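Side-chain contacts in 3-oxo-tetronate kinase (Cupriavidus necator, PDB 5DMH), which phosphorylates 3-oxo-tetronate (3-dehydro-erythronate, either enantiomer) on its 4-hydroxyl at the expense of ATP, as a member of the four-carbon acid sugar kinase family: residues T156-H161 with L202-V207; R189-Q192 with K198-L201. All coordinates share one frame; numbering follows the deposited sequence.

Contact 1 (T156-H161 with L202-V207); sequences TIFRGH and LRYDAV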
ATOM      1  N   THR A 156      -9.103  -1.798 -13.489  1.00 14.52           N
ATOM      2  CA  THR A 156      -9.313  -3.050 -14.211  1.00 15.62           C
ATOM      3  C   THR A 156      -8.199  -3.341 -15.222  1.00 15.22           C
ATOM      4  O   THR A 156      -7.459  -2.438 -15.636  1.00 15.23           O
ATOM      5  CB  THR A 156     -10.708  -3.097 -14.919  1.00 14.00           C
ATOM      6  OG1 THR A 156     -10.835  -2.026 -15.853  1.00 15.05           O
ATOM      7  CG2 THR A 156     -11.822  -3.024 -13.905  1.00 16.95           C
ATOM      8  N   ILE A 157      -8.084  -4.618 -15.607  1.00 12.77           N
ATOM      9  CA  ILE A 157      -7.042  -5.108 -16.498  1.00 12.51           C
ATOM     10  C   ILE A 157      -7.652  -5.969 -17.619  1.00 11.90           C
ATOM     11  O   ILE A 157      -8.391  -6.902 -17.348  1.00 14.03           O
ATOM     12  CB  ILE A 157      -5.967  -5.966 -15.772  1.00 16.37           C
ATOM     13  CG1 ILE A 157      -5.359  -5.207 -14.593  1.00 16.33           C
ATOM     14  CG2 ILE A 157      -4.846  -6.312 -16.730  1.00 15.64           C
ATOM     15  CD1 ILE A 157      -4.557  -6.087 -13.689  1.00 15.22           C
ATOM     16  N   PHE A 158      -7.362  -5.579 -18.853  1.00 13.19           N
ATOM     17  CA  PHE A 158      -7.897  -6.210 -20.070  1.00 13.78           C
ATOM     18  C   PHE A 158      -6.764  -6.373 -21.069  1.00 14.05           C
ATOM     19  O   PHE A 158      -6.099  -5.411 -21.433  1.00 13.54           O
ATOM     20  CB  PHE A 158      -9.035  -5.370 -20.680  1.00 15.38           C
ATOM     21  CG  PHE A 158      -9.639  -5.970 -21.933  1.00 12.94           C
ATOM     22  CD1 PHE A 158     -10.632  -6.935 -21.839  1.00 14.57           C
ATOM     23  CD2 PHE A 158      -9.217  -5.580 -23.192  1.00 13.01           C
ATOM     24  CE1 PHE A 158     -11.194  -7.467 -22.978  1.00 13.57           C
ATOM     25  CE2 PHE A 158      -9.776  -6.128 -24.327  1.00 14.43           C
ATOM     26  CZ  PHE A 158     -10.772  -7.051 -24.225  1.00 19.11           C
ATOM     27  N   ARG A 159      -6.549  -7.605 -21.535  1.00 13.01           N
ATOM     28  CA  ARG A 159      -5.425  -7.923 -22.422  1.00 12.93           C
ATOM     29  C   ARG A 159      -4.115  -7.354 -21.881  1.00 12.76           C
ATOM     30  O   ARG A 159      -3.263  -6.902 -22.625  1.00 15.60           O
ATOM     31  CB  ARG A 159      -5.703  -7.494 -23.857  1.00 15.77           C
ATOM     32  CG  ARG A 159      -6.875  -8.275 -24.474  1.00 16.85           C
ATOM     33  CD  ARG A 159      -7.155  -7.924 -25.935  1.00 17.22           C
ATOM     34  NE  ARG A 159      -8.217  -8.787 -26.442  1.00 18.53           N
ATOM     35  CZ  ARG A 159      -8.019  -9.988 -26.992  1.00 18.95           C
ATOM     36  NH1 ARG A 159      -6.803 -10.487 -27.133  1.00 18.78           N
ATOM     37  NH2 ARG A 159      -9.053 -10.701 -27.385  1.00 19.68           N
ATOM     38  N   GLY A 160      -3.999  -7.414 -20.564  1.00 13.36           N
ATOM     39  CA  GLY A 160      -2.798  -7.048 -19.843  1.00 12.81           C
ATOM     40  C   GLY A 160      -2.614  -5.560 -19.637  1.00 16.77           C
ATOM     41  O   GLY A 160      -1.626  -5.154 -19.025  1.00 18.49           O
ATOM     42  N   HIS A 161      -3.562  -4.764 -20.146  1.00 13.69           N
ATOM     43  CA  HIS A 161      -3.488  -3.315 -20.096  1.00 15.59           C
ATOM     44  C   HIS A 161      -4.289  -2.814 -18.882  1.00 20.17           C
ATOM     45  O   HIS A 161      -5.439  -3.197 -18.662  1.00 13.75           O
ATOM     46  CB  HIS A 161      -4.031  -2.701 -21.409  1.00 16.91           C
ATOM     47  CG  HIS A 161      -3.106  -2.856 -22.582  1.00 15.98           C
ATOM     48  ND1 HIS A 161      -2.782  -4.082 -23.116  1.00 14.55           N
ATOM     49  CD2 HIS A 161      -2.423  -1.937 -23.312  1.00 14.60           C
ATOM     50  CE1 HIS A 161      -1.959  -3.916 -24.140  1.00 13.67           C
ATOM     51  NE2 HIS A 161      -1.696  -2.631 -24.257  1.00 16.08           N
ATOM     52  N   LEU A 202      -2.427 -14.106 -18.415  1.00 15.99           N
ATOM     53  CA  LEU A 202      -3.602 -14.922 -18.156  1.00 17.06           C
ATOM     54  C   LEU A 202      -4.803 -14.062 -18.562  1.00 17.68           C
ATOM     55  O   LEU A 202      -5.227 -13.199 -17.817  1.00 17.13           O
ATOM     56  CB  LEU A 202      -3.622 -15.317 -16.675  1.00 13.96           C
ATOM     57  CG  LEU A 202      -4.818 -16.044 -16.106  1.00 19.23           C
ATOM     58  CD1 LEU A 202      -5.064 -17.329 -16.894  1.00 20.95           C
ATOM     59  CD2 LEU A 202      -4.612 -16.367 -14.625  1.00 14.37           C
ATOM     60  N   ARG A 203      -5.321 -14.286 -19.763  1.00 14.87           N
ATOM     61  CA  ARG A 203      -6.217 -13.334 -20.421  1.00 15.99           C
ATOM     62  C   ARG A 203      -7.660 -13.431 -19.919  1.00 17.63           C
ATOM     63  O   ARG A 203      -8.101 -14.478 -19.428  1.00 15.35           O
ATOM     64  CB  ARG A 203      -6.140 -13.552 -21.944  1.00 20.56           C
ATOM     65  CG  ARG A 203      -6.739 -12.442 -22.798  1.00 21.57           C
ATOM     66  CD  ARG A 203      -6.603 -12.734 -24.292  1.00 18.35           C
ATOM     67  NE  ARG A 203      -5.223 -12.684 -24.734  1.00 23.20           N
ATOM     68  CZ  ARG A 203      -4.428 -13.737 -24.950  1.00 29.06           C
ATOM     69  NH1 ARG A 203      -3.170 -13.533 -25.332  1.00 26.76           N
ATOM     70  NH2 ARG A 203      -4.867 -14.987 -24.820  1.00 29.36           N
ATOM     71  N   TYR A 204      -8.400 -12.337 -20.072  1.00 17.41           N
ATOM     72  CA  TYR A 204      -9.763 -12.219 -19.557  1.00 17.29           C
ATOM     73  C   TYR A 204     -10.718 -13.314 -20.009  1.00 18.83           C
ATOM     74  O   TYR A 204     -11.681 -13.635 -19.302  1.00 18.94           O
ATOM     75  CB  TYR A 204     -10.356 -10.867 -19.980  1.00 13.13           C
ATOM     76  CG  TYR A 204     -10.663 -10.800 -21.448  1.00 13.43           C
ATOM     77  CD1 TYR A 204      -9.682 -10.495 -22.373  1.00 15.32           C
ATOM     78  CD2 TYR A 204     -11.936 -11.093 -21.916  1.00 18.18           C
ATOM     79  CE1 TYR A 204      -9.956 -10.480 -23.713  1.00 17.65           C
ATOM     80  CE2 TYR A 204     -12.231 -11.061 -23.247  1.00 15.62           C
ATOM     81  CZ  TYR A 204     -11.239 -10.747 -24.158  1.00 16.24           C
ATOM     82  OH  TYR A 204     -11.507 -10.710 -25.507  1.00 20.62           O
ATOM     83  N   ASP A 205     -10.476 -13.871 -21.190  1.00 17.21           N
ATOM     84  CA  ASP A 205     -11.393 -14.853 -21.755  1.00 19.49           C
ATOM     85  C   ASP A 205     -11.258 -16.224 -21.076  1.00 23.79           C
ATOM     86  O   ASP A 205     -12.223 -16.965 -20.992  1.00 26.56           O
ATOM     87  CB  ASP A 205     -11.255 -14.914 -23.274  1.00 17.68           C
ATOM     88  CG  ASP A 205      -9.852 -15.284 -23.752  1.00 29.66           C
ATOM     89  OD1 ASP A 205      -8.868 -15.172 -22.995  1.00 23.97           O
ATOM     90  OD2 ASP A 205      -9.741 -15.690 -24.929  1.00 29.01           O
ATOM     91  N   ALA A 206     -10.089 -16.525 -20.515  1.00 19.62           N
ATOM     92  CA  ALA A 206      -9.965 -17.703 -19.660  1.00 17.25           C
ATOM     93  C   ALA A 206     -10.592 -17.422 -18.292  1.00 19.12           C
ATOM     94  O   ALA A 206     -11.346 -18.241 -17.764  1.00 20.44           O
ATOM     95  CB  ALA A 206      -8.493 -18.111 -19.512  1.00 18.15           C
ATOM     96  N   VAL A 207     -10.267 -16.262 -17.719  1.00 16.81           N
ATOM     97  CA  VAL A 207     -10.783 -15.905 -16.406  1.00 14.61           C
ATOM     98  C   VAL A 207     -12.308 -15.887 -16.409  1.00 20.65           C
ATOM     99  O   VAL A 207     -12.954 -16.336 -15.455  1.00 18.44           O
ATOM    100  CB  VAL A 207     -10.228 -14.562 -15.951  1.00 14.69           C
ATOM    101  CG1 VAL A 207     -10.736 -14.244 -14.554  1.00 16.38           C
ATOM    102  CG2 VAL A 207      -8.708 -14.588 -15.975  1.00 19.04           C
TER
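The rings of Phe158 and Tyr204 lie against each other in an offset stack, their centroids 4.3 Å apart and their planes inclined at 30°. The tilt brings one corner of the phenylalanine down onto the tyrosine: Phe158 CE1 sits over the centre of the Tyr204 ring and comes within 3.3 Å of Tyr204 CE1. Beyond it, Phe158 CZ leans toward the phenol end, 3.7 Å from Tyr204 CZ. The opposite face of the tyrosine carries Asp205 CB from its own helix, offset toward the rim. Tyr204 is set for this by chi1 of 71°, which places CG between its backbone N and carbonyl carbon and turns the ring toward the strand end. Phe158 closes strand 155-158 and opens a type I' turn to His161, the two-residue hairpin connection to strand 161-164, with Arg159 and Gly160 at the tip. The hairpin tip thus packs on the first turn of helix 204-207, whose N-cap is Arg203, on the surface of the sugar-binding domain. Asp232 ties the two backbones together, accepting from the N atoms of Arg159, Gly160 and Tyr204. Arg159 runs out extended from CG to NE along the rim of the tyrosine, its guanidinium at the ring edge and turned 71° from the ring plane. From there Arg159 NH2 gives a weak, bent hydrogen bond to Tyr204 OH, 3.1 Å long. Arg203 CD lies over one face of the same guanidinium, 3.6 Å from Arg159 NH1. Arg203 NE also comes near Arg159 NH1, an approach of like charges with no hydrogen bond between them. Within the turn, His161 ND1 donates to Arg159 O over 2.9 Å; the acceptor lies in the imidazole plane, but the donor stands well above the carbonyl plane.

Contact 2 (R189-Q192 with K198-L201); sequences RVLQ and KVGL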
ATOM      1  N   ARG A 189       4.462  -5.768 -20.893  1.00 15.99           N
ATOM      2  CA  ARG A 189       5.688  -5.099 -21.346  1.00 17.21           C
ATOM      3  C   ARG A 189       6.418  -4.425 -20.162  1.00 16.96           C
ATOM      4  O   ARG A 189       7.624  -4.570 -20.009  1.00 18.50           O
ATOM      5  CB  ARG A 189       5.319  -4.087 -22.430  1.00 18.01           C
ATOM      6  CG  ARG A 189       6.451  -3.337 -23.097  1.00 25.73           C
ATOM      7  CD  ARG A 189       5.951  -2.703 -24.403  1.00 25.40           C
ATOM      8  NE  ARG A 189       4.841  -1.777 -24.173  1.00 22.19           N
ATOM      9  CZ  ARG A 189       3.951  -1.393 -25.095  1.00 26.41           C
ATOM     10  NH1 ARG A 189       4.014  -1.850 -26.340  1.00 29.23           N
ATOM     11  NH2 ARG A 189       2.992  -0.539 -24.777  1.00 24.29           N
ATOM     12  N   VAL A 190       5.671  -3.730 -19.319  1.00 17.40           N
ATOM     13  CA  VAL A 190       6.247  -3.055 -18.154  1.00 18.16           C
ATOM     14  C   VAL A 190       6.928  -4.066 -17.222  1.00 17.68           C
ATOM     15  O   VAL A 190       8.066  -3.883 -16.824  1.00 18.89           O
ATOM     16  CB  VAL A 190       5.164  -2.252 -17.391  1.00 15.96           C
ATOM     17  CG1 VAL A 190       5.679  -1.739 -16.040  1.00 14.28           C
ATOM     18  CG2 VAL A 190       4.654  -1.094 -18.246  1.00 18.55           C
ATOM     19  N   LEU A 191       6.231  -5.143 -16.879  1.00 14.56           N
ATOM     20  CA  LEU A 191       6.784  -6.123 -15.964  1.00 14.46           C
ATOM     21  C   LEU A 191       7.978  -6.850 -16.594  1.00 14.25           C
ATOM     22  O   LEU A 191       8.995  -7.113 -15.909  1.00 15.74           O
ATOM     23  CB  LEU A 191       5.706  -7.131 -15.537  1.00 16.75           C
ATOM     24  CG  LEU A 191       6.101  -8.182 -14.484  1.00 15.96           C
ATOM     25  CD1 LEU A 191       6.791  -7.554 -13.262  1.00 17.21           C
ATOM     26  CD2 LEU A 191       4.876  -8.958 -14.062  1.00 17.95           C
ATOM     27  N   GLN A 192       7.870  -7.183 -17.873  1.00 16.95           N
ATOM     28  CA  GLN A 192       8.967  -7.877 -18.564  1.00 20.16           C
ATOM     29  C   GLN A 192      10.257  -7.055 -18.470  1.00 18.34           C
ATOM     30  O   GLN A 192      11.340  -7.600 -18.288  1.00 17.76           O
ATOM     31  CB  GLN A 192       8.623  -8.180 -20.035  1.00 20.39           C
ATOM     32  CG  GLN A 192       9.659  -9.056 -20.751  1.00 23.59           C
ATOM     33  CD  GLN A 192       9.868 -10.388 -20.084  1.00 20.44           C
ATOM     34  OE1 GLN A 192       9.163 -11.358 -20.373  1.00 22.62           O
ATOM     35  NE2 GLN A 192      10.828 -10.447 -19.163  1.00 22.55           N
ATOM     36  N   LYS A 198      10.569 -15.153 -18.168  1.00 21.79           N
ATOM     37  CA  LYS A 198       9.469 -14.884 -19.075  1.00 21.03           C
ATOM     38  C   LYS A 198       8.156 -14.422 -18.409  1.00 19.65           C
ATOM     39  O   LYS A 198       7.609 -15.088 -17.529  1.00 21.86           O
ATOM     40  CB  LYS A 198       9.218 -16.126 -19.949  1.00 22.14           C
ATOM     41  CG  LYS A 198       8.016 -16.020 -20.862  1.00 24.41           C
ATOM     42  CD  LYS A 198       8.196 -15.026 -21.979  1.00 34.30           C
ATOM     43  CE  LYS A 198       7.018 -15.084 -22.933  1.00 39.34           C
ATOM     44  NZ  LYS A 198       7.145 -14.162 -24.096  1.00 48.10           N
ATOM     45  N   VAL A 199       7.654 -13.267 -18.846  1.00 21.70           N
ATOM     46  CA  VAL A 199       6.366 -12.733 -18.382  1.00 19.29           C
ATOM     47  C   VAL A 199       5.293 -12.980 -19.426  1.00 18.83           C
ATOM     48  O   VAL A 199       5.524 -12.766 -20.598  1.00 19.97           O
ATOM     49  CB  VAL A 199       6.437 -11.197 -18.123  1.00 19.46           C
ATOM     50  CG1 VAL A 199       5.071 -10.653 -17.799  1.00 19.32           C
ATOM     51  CG2 VAL A 199       7.400 -10.913 -17.005  1.00 20.24           C
ATOM     52  N   GLY A 200       4.144 -13.495 -19.010  1.00 15.49           N
ATOM     53  CA  GLY A 200       3.060 -13.763 -19.938  1.00 18.23           C
ATOM     54  C   GLY A 200       1.749 -13.134 -19.475  1.00 18.74           C
ATOM     55  O   GLY A 200       1.730 -12.181 -18.667  1.00 17.32           O
ATOM     56  N   LEU A 201       0.648 -13.684 -19.985  1.00 17.82           N
ATOM     57  CA  LEU A 201      -0.679 -13.143 -19.749  1.00 18.02           C
ATOM     58  C   LEU A 201      -1.688 -14.240 -19.511  1.00 16.41           C
ATOM     59  O   LEU A 201      -1.808 -15.171 -20.308  1.00 17.67           O
ATOM     60  CB  LEU A 201      -1.139 -12.315 -20.945  1.00 19.81           C
ATOM     61  CG  LEU A 201      -2.554 -11.703 -20.884  1.00 17.95           C
ATOM     62  CD1 LEU A 201      -2.703 -10.676 -19.785  1.00 14.71           C
ATOM     63  CD2 LEU A 201      -2.907 -11.074 -22.245  1.00 22.32           C
TER
HETATM   64  O   HOH W   1       7.191 -11.197 -21.993  1.00 38.72           O
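Gln192, near the end of helix 187-193, and Val199, on strand 199-202, bring the two backbones to 5.5 Å between their CA atoms, the helix reaching the strand after a short connection. The closest polar link is between side chain and backbone: Val199 N donates to Gln192 OE1 over 2.9 Å, nearly straight at 163°, with the donor tilted 33° from the amide's carbonyl plane. In Gln192 the bend at chi2 (58°) turns the amide toward Val199 N; the two side chains run past each other in opposite directions. Gln192 OE1 accepts a second hydrogen bond, from a water 2.6 Å away, and that water also donates to Val199 O, 2.7 Å from it; the amide oxygen therefore spans both backbone polar groups of Val199, one directly and one through water. Gln192 NE2 bonds Asn197 O, with a weak bond to Ser195 O, so one amide links the end of the helix, the connection and the start of the strand, and bonds at both its O and N restrict its rotation. Strand 199-202 lies at one edge of the parallel strands of the sugar-binding domain and pairs with strand 228-231; helix 187-193 packs over its beginning. On the apolar side, Val199 and Leu191 pack between helix and strand. Val199 CG2 meets Leu191 CG at 3.9 Å, the two side chains crossing at about a right angle, and Val199 CG1 faces Leu191 CD2. Leu191 also reaches Met228 and Ile230 of the neighbouring strand. Val199 CG2 rests near Gln192 CA as well, while Lys198 sets off from its backbone away from the helix, but the bend at its chi2 leaves CD loosely near Gln192 OE1.

Both contacts belong to the sugar-binding N-terminal domain, with centres about 13 Å apart and on the same side of the chain's centre. Along the chain, segment 156-161 comes first, then both segments of contact 2, then 202-207, so contact 2 falls wholly between the halves of contact 1. Strand 199-202 joins them: it begins beside helix 187-193 and leads into helix 204-207. They also touch, Leu201 CD1 lying 3.6 Å from Gly160 N and Leu201 CD2 packing near Arg159 C. Contact 2 packs helix 187-193 on the start of the strand, and contact 1 packs the 158-161 hairpin turn on the start of the helix that follows it; both lie away from the nucleotide site.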